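Local coordinates for protein naphthalene dioxygenase large subunit (Rhodococcus sp., PDB 2B1X) that forms the large subunit of a Rieske-type ring-hydroxylating dioxygenase, carrying a Rieske [2Fe-2S] cluster and a separate mononuclear iron site, at residues 195-200 against 334-339. Residues are numbered along the deposited sequence; the frame is centred on the assembly and turned at random.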
loop_
_atom_site.group_PDB
_atom_site.type_symbol
_atom_site.label_atom_id
_atom_site.label_comp_id
_atom_site.label_asym_id
_atom_site.label_seq_id
_atom_site.Cartn_x
_atom_site.Cartn_y
_atom_site.Cartn_z
ATOM N N GLN A 195 21.732 6.999 8.182
ATOM C CA GLN A 195 20.900 5.878 7.727
ATOM C C GLN A 195 19.469 6.328 7.900
ATOM O O GLN A 195 19.116 6.851 8.964
ATOM C CB GLN A 195 21.105 4.659 8.642
ATOM C CG GLN A 195 22.507 4.062 8.674
ATOM C CD GLN A 195 22.595 2.920 9.708
ATOM O OE1 GLN A 195 21.674 2.746 10.518
ATOM N NE2 GLN A 195 23.686 2.187 9.703
ATOM N N ARG A 196 18.645 6.110 6.883
ATOM C CA ARG A 196 17.215 6.414 6.945
ATOM C C ARG A 196 16.369 5.210 6.554
ATOM O O ARG A 196 16.530 4.636 5.475
ATOM C CB ARG A 196 16.904 7.594 6.040
ATOM C CG ARG A 196 17.655 8.886 6.470
ATOM C CD ARG A 196 17.498 10.039 5.508
ATOM N NE ARG A 196 16.086 10.312 5.179
ATOM C CZ ARG A 196 15.661 11.280 4.357
ATOM N NH1 ARG A 196 16.529 12.079 3.725
ATOM N NH2 ARG A 196 14.354 11.425 4.130
ATOM N N TRP A 197 15.481 4.790 7.437
ATOM C CA TRP A 197 14.624 3.644 7.118
ATOM C C TRP A 197 13.317 3.810 7.881
ATOM O O TRP A 197 13.263 4.609 8.835
ATOM C CB TRP A 197 15.337 2.302 7.420
ATOM C CG TRP A 197 15.432 1.925 8.901
ATOM C CD1 TRP A 197 14.640 1.017 9.576
ATOM C CD2 TRP A 197 16.368 2.419 9.868
ATOM N NE1 TRP A 197 15.032 0.925 10.893
ATOM C CE2 TRP A 197 16.075 1.788 11.105
ATOM C CE3 TRP A 197 17.404 3.354 9.831
ATOM C CZ2 TRP A 197 16.808 2.042 12.285
ATOM C CZ3 TRP A 197 18.141 3.600 11.017
ATOM C CH2 TRP A 197 17.831 2.947 12.204
ATOM N N VAL A 198 12.300 3.046 7.475
ATOM C CA VAL A 198 10.933 3.143 8.004
ATOM C C VAL A 198 10.587 2.009 8.984
ATOM O O VAL A 198 10.804 0.841 8.679
ATOM C CB VAL A 198 9.934 3.143 6.841
ATOM C CG1 VAL A 198 8.467 3.092 7.344
ATOM C CG2 VAL A 198 10.184 4.366 5.958
ATOM N N ILE A 199 10.073 2.362 10.164
ATOM C CA ILE A 199 9.677 1.374 11.169
ATOM C C ILE A 199 8.174 1.620 11.352
ATOM O O ILE A 199 7.753 2.765 11.544
ATOM C CB ILE A 199 10.449 1.555 12.536
ATOM C CG1 ILE A 199 11.961 1.285 12.398
ATOM C CG2 ILE A 199 9.906 0.577 13.599
ATOM C CD1 ILE A 199 12.736 1.535 13.746
ATOM N N ASP A 200 7.371 0.558 11.296
ATOM C CA ASP A 200 5.942 0.667 11.570
ATOM C C ASP A 200 5.673 0.773 13.086
ATOM O O ASP A 200 5.060 -0.119 13.676
ATOM C CB ASP A 200 5.161 -0.486 10.888
ATOM C CG ASP A 200 5.843 -1.871 11.062
ATOM O OD1 ASP A 200 7.079 -1.935 11.316
ATOM O OD2 ASP A 200 5.192 -2.945 10.949
ATOM N N MET A 334 7.120 5.538 11.553
ATOM C CA MET A 334 8.112 6.586 11.669
ATOM C C MET A 334 9.275 6.314 10.729
ATOM O O MET A 334 9.429 5.182 10.254
ATOM C CB MET A 334 8.562 6.713 13.135
ATOM C CG MET A 334 9.390 5.485 13.639
ATOM S SD MET A 334 10.426 5.930 15.069
ATOM C CE MET A 334 10.333 4.397 16.005
ATOM N N GLU A 335 10.091 7.336 10.473
ATOM C CA GLU A 335 11.344 7.156 9.718
ATOM C C GLU A 335 12.465 7.489 10.690
ATOM O O GLU A 335 12.463 8.582 11.258
ATOM C CB GLU A 335 11.396 8.073 8.486
ATOM C CG GLU A 335 12.679 8.005 7.633
ATOM C CD GLU A 335 12.584 8.827 6.338
ATOM O OE1 GLU A 335 11.469 9.202 5.913
ATOM O OE2 GLU A 335 13.613 9.109 5.715
ATOM N N VAL A 336 13.349 6.528 10.946
ATOM C CA VAL A 336 14.511 6.783 11.776
ATOM C C VAL A 336 15.548 7.442 10.878
ATOM O O VAL A 336 15.683 7.056 9.708
ATOM C CB VAL A 336 15.105 5.506 12.388
ATOM C CG1 VAL A 336 16.299 5.852 13.363
ATOM C CG2 VAL A 336 14.033 4.690 13.115
ATOM N N MET A 337 16.191 8.484 11.397
ATOM C CA MET A 337 17.427 9.045 10.781
ATOM C C MET A 337 18.535 8.914 11.805
ATOM O O MET A 337 18.545 9.666 12.782
ATOM C CB MET A 337 17.236 10.511 10.361
ATOM C CG MET A 337 15.884 10.699 9.577
ATOM S SD MET A 337 15.862 12.194 8.598
ATOM C CE MET A 337 14.117 12.212 8.037
ATOM N N SER A 338 19.476 7.988 11.578
ATOM C CA SER A 338 20.519 7.701 12.562
ATOM C C SER A 338 21.890 8.199 12.087
ATOM O O SER A 338 22.406 7.759 11.062
ATOM C CB SER A 338 20.589 6.208 12.867
ATOM O OG SER A 338 21.587 5.990 13.847
ATOM N N PHE A 339 22.434 9.153 12.829
ATOM C CA PHE A 339 23.702 9.810 12.475
ATOM C C PHE A 339 24.818 9.251 13.338
ATOM O O PHE A 339 24.625 9.026 14.535
ATOM C CB PHE A 339 23.595 11.314 12.757
ATOM C CG PHE A 339 22.504 12.039 11.992
ATOM C CD1 PHE A 339 21.171 12.018 12.421
ATOM C CD2 PHE A 339 22.836 12.816 10.866
ATOM C CE1 PHE A 339 20.162 12.728 11.720
ATOM C CE2 PHE A 339 21.876 13.551 10.177
ATOM C CZ PHE A 339 20.515 13.503 10.583
#
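Arg-196 meets Glu-335 and Met-337 on one face of an antiparallel strand pair. Strands 188-199 and 333-343 run side by side here in the catalytic-domain sheet. Six backbone hydrogen bonds join them, two each in the pairs Gln-195/Ser-338, Trp-197/Val-336 and Ile-199/Met-334.

Arg-196 starts with CB 3.6 Å from Glu-335 OE2. CG lies 4.0 Å from Met-337 CG. CD is close to both Glu-335 OE2 and Met-337 SD. The chain bends at chi3 (51°), which sets NE. NE then donates to Glu-335 OE2 at 2.8 Å, and NH2 donates to the same OE2 at 2.9 Å. The grip is side-on, with OE2 in the guanidinium plane. The carboxylate is turned 20° from that plane. Met-337 SD lies over one guanidinium face, 3.9 Å from NE. NH2 also forms a salt bridge with Asp-127 of a small subunit. The OG1 of Thr-162 in another small-subunit chain hydrogen-bonds Glu-335 OE2.

On the other face, Val-336 CB lies over one face of the six-membered ring of Trp-197, 3.7 Å from its centroid, in a CH-pi contact. Val-336 CG1 reaches Trp-197 CH2. Its other branch, CG2, presses on Ile-199 CD1 at 3.5 Å, tighter than usual. The side chain of Ile-199 is about 11 Å from the bound iron (III) ion.

Trp-197, Val-336 and Ile-199 thus pack together by apolar contact on one face, while the other carries the Arg-196/Glu-335 ion pair. The buried charge of Glu-335 is probably balanced by Arg-196, and this ion pair is shared with the small subunits, tying the sheet to the assembly.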